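Local coordinates for cohesin (Archaeoglobus fulgidus, PDB 2XDH), which serves as a non-cellulosomal cohesin domain of a larger archaeal protein and, as in other cohesins, probably binds a dockerin partner, at residues G8-P13 with G147-V152; L43-V48 with F85-R90; I36-N41 with A124-G129. All blocks are in the same frame, centred on the assembly; numbering follows the deposited sequence.

Contact 1: G8-P13 with G147-V152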
loop_
_atom_site.group_PDB
_atom_site.type_symbol
_atom_site.label_atom_id
_atom_site.label_comp_id
_atom_site.label_asym_id
_atom_site.label_seq_id
_atom_site.Cartn_x
_atom_site.Cartn_y
_atom_site.Cartn_z
ATOM N N GLY A 8 -15.711 -4.489 -21.157
ATOM C CA GLY A 8 -15.665 -5.796 -21.778
ATOM C C GLY A 8 -16.014 -5.748 -23.256
ATOM O O GLY A 8 -16.573 -4.762 -23.750
ATOM N N SER A 9 -15.680 -6.820 -23.967
ATOM C CA SER A 9 -16.008 -6.933 -25.386
ATOM C C SER A 9 -17.009 -8.065 -25.595
ATOM O O SER A 9 -17.082 -8.986 -24.778
ATOM C CB SER A 9 -14.740 -7.183 -26.206
ATOM O OG SER A 9 -13.875 -6.062 -26.141
ATOM N N ALA A 10 -17.780 -7.999 -26.680
ATOM C CA ALA A 10 -18.823 -8.992 -26.896
ATOM C C ALA A 10 -19.249 -9.050 -28.341
ATOM O O ALA A 10 -18.954 -8.151 -29.136
ATOM C CB ALA A 10 -20.039 -8.714 -25.992
ATOM N N GLU A 11 -19.945 -10.127 -28.680
ATOM C CA GLU A 11 -20.525 -10.271 -29.998
ATOM C C GLU A 11 -21.819 -11.067 -29.869
ATOM O O GLU A 11 -21.904 -11.983 -29.055
ATOM C CB GLU A 11 -19.557 -10.993 -30.927
ATOM C CG GLU A 11 -19.216 -12.399 -30.473
ATOM C CD GLU A 11 -18.055 -12.995 -31.261
ATOM O OE1 GLU A 11 -16.950 -12.418 -31.208
ATOM O OE2 GLU A 11 -18.246 -14.029 -31.933
ATOM N N ALA A 12 -22.814 -10.717 -30.673
ATOM C CA ALA A 12 -24.120 -11.372 -30.619
ATOM C C ALA A 12 -24.965 -10.961 -31.816
ATOM O O ALA A 12 -24.682 -9.947 -32.450
ATOM C CB ALA A 12 -24.820 -11.018 -29.333
ATOM N N PRO A 13 -26.009 -11.753 -32.136
ATOM C CA PRO A 13 -26.870 -11.455 -33.284
ATOM C C PRO A 13 -27.916 -10.418 -32.921
ATOM O O PRO A 13 -28.115 -10.142 -31.740
ATOM C CB PRO A 13 -27.574 -12.795 -33.564
ATOM C CG PRO A 13 -27.012 -13.786 -32.561
ATOM C CD PRO A 13 -26.442 -12.974 -31.442
ATOM N N GLY A 147 -13.959 -1.290 -24.916
ATOM C CA GLY A 147 -14.435 -2.599 -25.301
ATOM C C GLY A 147 -14.782 -2.548 -26.763
ATOM O O GLY A 147 -14.828 -1.470 -27.349
ATOM N N THR A 148 -15.035 -3.708 -27.346
ATOM C CA THR A 148 -15.378 -3.777 -28.764
ATOM C C THR A 148 -16.610 -4.664 -28.911
ATOM O O THR A 148 -16.685 -5.738 -28.312
ATOM C CB THR A 148 -14.222 -4.378 -29.556
ATOM O OG1 THR A 148 -13.036 -3.609 -29.315
ATOM C CG2 THR A 148 -14.532 -4.400 -31.051
ATOM N N PHE A 149 -17.589 -4.217 -29.683
ATOM C CA PHE A 149 -18.766 -5.050 -29.899
ATOM C C PHE A 149 -19.028 -5.284 -31.375
ATOM O O PHE A 149 -18.935 -4.357 -32.174
ATOM C CB PHE A 149 -20.015 -4.440 -29.272
ATOM C CG PHE A 149 -21.278 -5.098 -29.744
ATOM C CD1 PHE A 149 -21.734 -6.248 -29.133
ATOM C CD2 PHE A 149 -21.963 -4.605 -30.842
ATOM C CE1 PHE A 149 -22.875 -6.883 -29.588
ATOM C CE2 PHE A 149 -23.103 -5.233 -31.301
ATOM C CZ PHE A 149 -23.560 -6.376 -30.670
ATOM N N ARG A 150 -19.359 -6.524 -31.727
ATOM C CA ARG A 150 -19.668 -6.881 -33.112
ATOM C C ARG A 150 -20.975 -7.665 -33.226
ATOM O O ARG A 150 -21.259 -8.540 -32.414
ATOM C CB ARG A 150 -18.543 -7.719 -33.740
ATOM C CG ARG A 150 -17.314 -6.934 -34.148
ATOM C CD ARG A 150 -16.654 -7.546 -35.380
ATOM N NE ARG A 150 -16.418 -8.982 -35.238
ATOM C CZ ARG A 150 -16.832 -9.898 -36.110
ATOM N NH1 ARG A 150 -17.503 -9.525 -37.192
ATOM N NH2 ARG A 150 -16.575 -11.185 -35.904
ATOM N N ILE A 151 -21.761 -7.370 -34.253
ATOM C CA ILE A 151 -22.915 -8.207 -34.539
ATOM C C ILE A 151 -22.443 -9.457 -35.267
ATOM O O ILE A 151 -21.699 -9.374 -36.242
ATOM C CB ILE A 151 -23.957 -7.475 -35.378
ATOM C CG1 ILE A 151 -24.393 -6.193 -34.672
ATOM C CG2 ILE A 151 -25.160 -8.370 -35.629
ATOM C CD1 ILE A 151 -25.426 -5.442 -35.439
ATOM N N VAL A 152 -22.892 -10.612 -34.788
ATOM C CA VAL A 152 -22.354 -11.901 -35.203
ATOM C C VAL A 152 -23.494 -12.928 -35.331
ATOM O O VAL A 152 -24.574 -12.721 -34.786
ATOM C CB VAL A 152 -21.297 -12.355 -34.165
ATOM C CG1 VAL A 152 -21.524 -13.782 -33.707
ATOM C CG2 VAL A 152 -19.883 -12.133 -34.699
#

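Contact 2: L43-V48 with F85-R90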
loop_
_atom_site.group_PDB
_atom_site.type_symbol
_atom_site.label_atom_id
_atom_site.label_comp_id
_atom_site.label_asym_id
_atom_site.label_seq_id
_atom_site.Cartn_x
_atom_site.Cartn_y
_atom_site.Cartn_z
ATOM N N LEU A 43 -26.677 -0.919 -30.112
ATOM C CA LEU A 43 -27.015 -1.415 -28.786
ATOM C C LEU A 43 -28.051 -0.541 -28.081
ATOM O O LEU A 43 -28.122 0.672 -28.287
ATOM C CB LEU A 43 -25.763 -1.553 -27.920
ATOM C CG LEU A 43 -24.719 -2.575 -28.380
ATOM C CD1 LEU A 43 -23.606 -2.692 -27.339
ATOM C CD2 LEU A 43 -25.348 -3.931 -28.618
ATOM N N GLU A 44 -28.852 -1.176 -27.241
ATOM C CA GLU A 44 -29.840 -0.469 -26.453
ATOM C C GLU A 44 -29.765 -0.961 -25.024
ATOM O O GLU A 44 -29.766 -2.166 -24.780
ATOM C CB GLU A 44 -31.238 -0.727 -27.014
ATOM C CG GLU A 44 -32.330 -0.528 -26.003
ATOM C CD GLU A 44 -33.690 -0.621 -26.635
ATOM O OE1 GLU A 44 -33.757 -0.486 -27.878
ATOM O OE2 GLU A 44 -34.676 -0.835 -25.899
ATOM N N VAL A 45 -29.699 -0.029 -24.081
ATOM C CA VAL A 45 -29.511 -0.381 -22.679
ATOM C C VAL A 45 -30.814 -0.869 -22.052
ATOM O O VAL A 45 -31.832 -0.174 -22.104
ATOM C CB VAL A 45 -28.956 0.811 -21.872
ATOM C CG1 VAL A 45 -28.960 0.503 -20.373
ATOM C CG2 VAL A 45 -27.550 1.166 -22.347
ATOM N N GLU A 46 -30.780 -2.070 -21.475
ATOM C CA GLU A 46 -31.941 -2.641 -20.783
ATOM C C GLU A 46 -31.802 -2.536 -19.258
ATOM O O GLU A 46 -32.788 -2.371 -18.538
ATOM C CB GLU A 46 -32.157 -4.108 -21.185
ATOM C CG GLU A 46 -32.314 -4.349 -22.686
ATOM C CD GLU A 46 -33.714 -4.038 -23.207
ATOM O OE1 GLU A 46 -33.846 -3.778 -24.419
ATOM O OE2 GLU A 46 -34.683 -4.063 -22.414
ATOM N N ASP A 47 -30.581 -2.643 -18.751
ATOM C CA ASP A 47 -30.373 -2.517 -17.311
ATOM C C ASP A 47 -28.901 -2.268 -17.020
ATOM O O ASP A 47 -28.038 -2.556 -17.850
ATOM C CB ASP A 47 -30.852 -3.777 -16.583
ATOM C CG ASP A 47 -31.216 -3.515 -15.124
ATOM O OD1 ASP A 47 -31.183 -2.341 -14.683
ATOM O OD2 ASP A 47 -31.554 -4.492 -14.424
ATOM N N VAL A 48 -28.633 -1.717 -15.843
ATOM C CA VAL A 48 -27.272 -1.499 -15.361
ATOM C C VAL A 48 -27.227 -2.042 -13.940
ATOM O O VAL A 48 -27.979 -1.578 -13.073
ATOM C CB VAL A 48 -26.916 -0.005 -15.350
ATOM C CG1 VAL A 48 -25.506 0.221 -14.808
ATOM C CG2 VAL A 48 -27.058 0.604 -16.760
ATOM N N PHE A 85 -19.487 -2.848 -12.631
ATOM C CA PHE A 85 -20.902 -2.958 -12.985
ATOM C C PHE A 85 -21.036 -3.767 -14.261
ATOM O O PHE A 85 -20.043 -4.039 -14.928
ATOM C CB PHE A 85 -21.581 -1.586 -13.106
ATOM C CG PHE A 85 -20.971 -0.668 -14.161
ATOM C CD1 PHE A 85 -21.512 -0.603 -15.440
ATOM C CD2 PHE A 85 -19.893 0.150 -13.852
ATOM C CE1 PHE A 85 -20.980 0.245 -16.407
ATOM C CE2 PHE A 85 -19.347 1.008 -14.810
ATOM C CZ PHE A 85 -19.892 1.052 -16.094
ATOM N N TYR A 86 -22.260 -4.180 -14.568
ATOM C CA TYR A 86 -22.564 -4.939 -15.776
ATOM C C TYR A 86 -23.624 -4.133 -16.502
ATOM O O TYR A 86 -24.515 -3.566 -15.864
ATOM C CB TYR A 86 -23.140 -6.326 -15.418
ATOM C CG TYR A 86 -22.099 -7.374 -15.084
ATOM C CD1 TYR A 86 -21.583 -8.208 -16.080
ATOM C CD2 TYR A 86 -21.631 -7.544 -13.780
ATOM C CE1 TYR A 86 -20.627 -9.177 -15.792
ATOM C CE2 TYR A 86 -20.661 -8.512 -13.482
ATOM C CZ TYR A 86 -20.167 -9.321 -14.500
ATOM O OH TYR A 86 -19.210 -10.281 -14.239
ATOM N N VAL A 87 -23.530 -4.052 -17.821
ATOM C CA VAL A 87 -24.612 -3.450 -18.581
ATOM C C VAL A 87 -25.324 -4.530 -19.383
ATOM O O VAL A 87 -24.699 -5.304 -20.096
ATOM C CB VAL A 87 -24.130 -2.294 -19.500
ATOM C CG1 VAL A 87 -25.309 -1.670 -20.234
ATOM C CG2 VAL A 87 -23.420 -1.227 -18.674
ATOM N N LYS A 88 -26.640 -4.607 -19.233
ATOM C CA LYS A 88 -27.413 -5.518 -20.054
ATOM C C LYS A 88 -27.859 -4.744 -21.285
ATOM O O LYS A 88 -28.573 -3.741 -21.174
ATOM C CB LYS A 88 -28.621 -6.065 -19.285
ATOM C CG LYS A 88 -29.367 -7.157 -20.042
ATOM C CD LYS A 88 -30.522 -7.723 -19.228
ATOM C CE LYS A 88 -31.003 -9.040 -19.817
ATOM N NZ LYS A 88 -29.865 -10.003 -19.958
ATOM N N PHE A 89 -27.416 -5.197 -22.453
ATOM C CA PHE A 89 -27.763 -4.557 -23.711
ATOM C C PHE A 89 -28.663 -5.478 -24.505
ATOM O O PHE A 89 -28.650 -6.692 -24.319
ATOM C CB PHE A 89 -26.526 -4.318 -24.572
ATOM C CG PHE A 89 -25.642 -3.191 -24.108
ATOM C CD1 PHE A 89 -26.072 -1.877 -24.187
ATOM C CD2 PHE A 89 -24.350 -3.450 -23.656
ATOM C CE1 PHE A 89 -25.246 -0.840 -23.802
ATOM C CE2 PHE A 89 -23.524 -2.435 -23.264
ATOM C CZ PHE A 89 -23.961 -1.117 -23.333
ATOM N N ARG A 90 -29.434 -4.893 -25.408
ATOM C CA ARG A 90 -30.156 -5.668 -26.393
ATOM C C ARG A 90 -29.610 -5.251 -27.735
ATOM O O ARG A 90 -29.437 -4.061 -27.996
ATOM C CB ARG A 90 -31.651 -5.388 -26.323
ATOM C CG ARG A 90 -32.396 -5.837 -27.564
ATOM C CD ARG A 90 -33.681 -6.534 -27.196
ATOM N NE ARG A 90 -34.498 -6.803 -28.372
ATOM C CZ ARG A 90 -35.753 -7.232 -28.321
ATOM N NH1 ARG A 90 -36.332 -7.439 -27.145
ATOM N NH2 ARG A 90 -36.426 -7.453 -29.443
#

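Contact 3: I36-N41 with A124-G129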
loop_
_atom_site.group_PDB
_atom_site.type_symbol
_atom_site.label_atom_id
_atom_site.label_comp_id
_atom_site.label_asym_id
_atom_site.label_seq_id
_atom_site.Cartn_x
_atom_site.Cartn_y
_atom_site.Cartn_z
ATOM N N ILE A 36 -18.101 7.677 -17.654
ATOM C CA ILE A 36 -19.082 7.614 -18.713
ATOM C C ILE A 36 -18.694 6.456 -19.618
ATOM O O ILE A 36 -17.538 6.354 -20.045
ATOM C CB ILE A 36 -19.076 8.902 -19.537
ATOM C CG1 ILE A 36 -19.505 10.089 -18.667
ATOM C CG2 ILE A 36 -20.006 8.773 -20.723
ATOM C CD1 ILE A 36 -19.430 11.411 -19.393
ATOM N N LEU A 37 -19.648 5.565 -19.880
ATOM C CA LEU A 37 -19.466 4.515 -20.887
ATOM C C LEU A 37 -20.302 4.860 -22.095
ATOM O O LEU A 37 -21.524 4.946 -21.999
ATOM C CB LEU A 37 -19.933 3.164 -20.345
ATOM C CG LEU A 37 -19.864 2.011 -21.354
ATOM C CD1 LEU A 37 -18.418 1.632 -21.629
ATOM C CD2 LEU A 37 -20.628 0.799 -20.835
ATOM N N SER A 38 -19.657 5.084 -23.234
ATOM C CA SER A 38 -20.406 5.354 -24.453
ATOM C C SER A 38 -20.600 4.045 -25.197
ATOM O O SER A 38 -19.725 3.184 -25.176
ATOM C CB SER A 38 -19.674 6.369 -25.337
ATOM O OG SER A 38 -19.625 7.638 -24.712
ATOM N N TYR A 39 -21.748 3.893 -25.847
ATOM C CA TYR A 39 -22.044 2.667 -26.574
ATOM C C TYR A 39 -22.627 2.949 -27.958
ATOM O O TYR A 39 -23.203 4.009 -28.184
ATOM C CB TYR A 39 -23.000 1.806 -25.751
ATOM C CG TYR A 39 -24.299 2.493 -25.427
ATOM C CD1 TYR A 39 -25.420 2.313 -26.225
ATOM C CD2 TYR A 39 -24.412 3.322 -24.317
ATOM C CE1 TYR A 39 -26.621 2.942 -25.928
ATOM C CE2 TYR A 39 -25.610 3.957 -24.011
ATOM C CZ TYR A 39 -26.709 3.760 -24.827
ATOM O OH TYR A 39 -27.906 4.377 -24.536
ATOM N N PRO A 40 -22.471 2.000 -28.894
ATOM C CA PRO A 40 -22.923 2.188 -30.283
ATOM C C PRO A 40 -24.442 2.175 -30.467
ATOM O O PRO A 40 -25.168 1.651 -29.619
ATOM C CB PRO A 40 -22.300 0.997 -31.019
ATOM C CG PRO A 40 -22.073 -0.039 -29.954
ATOM C CD PRO A 40 -21.760 0.725 -28.702
ATOM N N ASN A 41 -24.898 2.742 -31.586
ATOM C CA ASN A 41 -26.319 2.792 -31.938
ATOM C C ASN A 41 -26.967 1.425 -32.079
ATOM O O ASN A 41 -28.179 1.289 -31.937
ATOM C CB ASN A 41 -26.522 3.551 -33.252
ATOM C CG ASN A 41 -26.425 5.046 -33.080
ATOM O OD1 ASN A 41 -26.759 5.581 -32.023
ATOM N ND2 ASN A 41 -25.967 5.733 -34.119
ATOM N N ALA A 124 -17.188 0.593 -30.731
ATOM C CA ALA A 124 -16.452 0.852 -29.498
ATOM C C ALA A 124 -17.392 0.961 -28.330
ATOM O O ALA A 124 -18.480 1.530 -28.459
ATOM C CB ALA A 124 -15.644 2.141 -29.633
ATOM N N LEU A 125 -16.991 0.381 -27.200
ATOM C CA LEU A 125 -17.625 0.674 -25.918
ATOM C C LEU A 125 -16.575 1.493 -25.206
ATOM O O LEU A 125 -15.595 0.937 -24.703
ATOM C CB LEU A 125 -17.919 -0.612 -25.155
ATOM C CG LEU A 125 -19.014 -1.454 -25.832
ATOM C CD1 LEU A 125 -18.948 -2.917 -25.414
ATOM C CD2 LEU A 125 -20.384 -0.865 -25.516
ATOM N N THR A 126 -16.759 2.813 -25.199
ATOM C CA THR A 126 -15.707 3.718 -24.751
ATOM C C THR A 126 -15.892 4.201 -23.319
ATOM O O THR A 126 -16.992 4.516 -22.892
ATOM C CB THR A 126 -15.590 4.952 -25.673
ATOM O OG1 THR A 126 -16.720 5.809 -25.477
ATOM C CG2 THR A 126 -15.529 4.528 -27.123
ATOM N N LEU A 127 -14.789 4.262 -22.587
ATOM C CA LEU A 127 -14.775 4.803 -21.230
ATOM C C LEU A 127 -14.158 6.196 -21.275
ATOM O O LEU A 127 -13.056 6.377 -21.796
ATOM C CB LEU A 127 -13.901 3.914 -20.337
ATOM C CG LEU A 127 -14.513 2.549 -20.026
ATOM C CD1 LEU A 127 -13.455 1.627 -19.480
ATOM C CD2 LEU A 127 -15.695 2.694 -19.041
ATOM N N GLN A 128 -14.848 7.186 -20.731
ATOM C CA GLN A 128 -14.245 8.501 -20.647
ATOM C C GLN A 128 -14.830 9.302 -19.505
ATOM O O GLN A 128 -15.666 8.808 -18.742
ATOM C CB GLN A 128 -14.391 9.263 -21.968
ATOM C CG GLN A 128 -15.827 9.535 -22.361
ATOM C CD GLN A 128 -16.400 8.447 -23.241
ATOM O OE1 GLN A 128 -15.676 7.809 -24.006
ATOM N NE2 GLN A 128 -17.702 8.225 -23.136
ATOM N N GLY A 129 -14.378 10.543 -19.392
ATOM C CA GLY A 129 -14.821 11.417 -18.319
ATOM C C GLY A 129 -14.528 10.845 -16.949
ATOM O O GLY A 129 -15.274 11.070 -15.995
#

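Contact 1: G8-P13 with G147-V152
Gly147 passes close to Gly8, its CA 3.4 Å from Gly8 O in a CA-H...O contact. That carbonyl oxygen is buried and has no conventional partner. A side chain at position 147 would be aimed at it, and glycine lets the two backbones come this near. Thr148 next gives its N-H to the hydroxyl of Ser9, with N and OG 2.9 Å apart. Ser9 OG stands anti to its own carbonyl carbon (chi1 -66°), and the side chain takes a place that a backbone acceptor would fill further along. Thr148 O accepts the N-H of Ala10, and the ladder proper starts there. Phe149 swings its ring across to strand 10-12: CD1 lies 3.4 Å from Ala10 O, and CE1 approaches Ala12 N obliquely, while Val91 and Ile18 pack against the same ring. These are parallel strands, the N- and C-terminal strands of the domain running side by side as in the cohesin jelly roll, their short axes 12° apart. Arg150 uses both backbone groups, N to Ala10 O and O to Ala12 N, while its side chain and that of Glu11 lie on the other side of the sheet from Phe149. Ile151 brings CG2 to 3.6 Å from Ala12 O. Val152 N hydrogen-bonds to Ala12 O at 3.0 Å from well above the carbonyl plane. Val152 CG1 and CG2 both face Glu11 OE2, each 3.7 Å from it.

Contact 2: L43-V48 with F85-R90
Leu43 and Phe89 meet at one end of an antiparallel strand pair in the cohesin β-sandwich, a pair interrupted by a classic β bulge where Glu46 and Asp47 both face Lys88. The tight side is apolar. Leu43 CD1 sits over the centre of the Phe89 ring, 3.8 Å from its centroid, in a CH-pi contact, and Val87 CG1 lies against the opposite face toward the rim. Val45 CG2 closes on CE1 of the same ring at 3.4 Å; Tyr39 adds a second ring beside it. An alanine in place of Phe89 would probably open a gap between Leu43 CD1 and Val87 CG1 and leave Val45 CG2 without the ring carbon it touches. Further along, Val48 CG1 lies beside Phe85 CD1, with Phe59 and Ile68 closing in.

The other side, carrying Glu44, Asp47, Lys88 and Arg90, is looser and more open to solvent. Glu46 and Arg90 cross there without a salt bridge, Glu46 OE1 staying 5.0 Å from Arg90 NE. At the bulge, Lys88 O takes a straight bond from Glu46 N at 2.8 Å and a weak one from Asp47 N. The bend at chi2 (-80°) turns Glu46 CD toward Arg90, and OE1 ends 3.3 Å from Arg90 CB.

Contact 3: I36-N41 with A124-G129
Ser38 and Gln128 meet on one side of the strand pair: Ser38 sits opposite Thr126, and Gln128, paired with Ile36, reaches diagonally to Ser38. The Gln128 chain leaves its backbone with CG between N and the carbonyl carbon (chi1 63°) and bends again at chi2 (-92°), the path by which its amide comes back over the neighbouring strand. There NE2 gives a weak, bent bond to Ser38 OG, 2.6 Å away. The other end of the amide is held from its own strand: Thr126 OG1 donates to Gln128 OE1 in the carbonyl plane, on a lone pair, at 2.7 Å. Ser38, Thr126 and Gln128 each have a second deposited conformer, so this polar chain is only one possible arrangement and is doubtful in detail. The Ile36 CG2 methyl lies against the glutamine amide, 3.4 Å from Gln128 NE2.

The other side is apolar. Leu37 and Leu127 cross obliquely, Leu37 CD1 meeting Leu127 CD2 at 3.9 Å, and Ala7 touches both leucines. Further along, Leu125 CD2 fits against Tyr39 CB and, at 3.8 Å, Pro40 CD. The tyrosine ring leads away from this strand pair.

Between the two layers of side chains the backbones are joined by reciprocal bonds at Ile36 with Gln128 and at Ser38 with Thr126. Leu37 and Leu127 form the non-hydrogen-bonded pair between them, where Leu37 CA comes 3.2 Å from Thr126 O. The alternation of a mostly polar, partly exposed side and a buried leucine side is that of an antiparallel pair in a β-sandwich, here within the cohesin jelly roll.

From the N terminus, segment 8-13 pairs with 147-152, so contact 1 closes the longest loop, joining the first strand to the last. Inside it, strand 17-38 ends within segment 36-41, which contact 3 pairs with 124-129. Within that loop again, contact 2 joins 43-48 to 85-90, so the three closures nest without crossing. The contacts also meet in space: Gly147 N probably bonds to Leu125 O, tying contact 1 to contact 3 through adjacent strands. Val87 and Leu43 of contact 2 pack on Leu37 and Leu125 of contact 3, and Phe149 CZ touches Leu43 CD2. Their apolar sides thus share one core, with contact 2 across it from the other two.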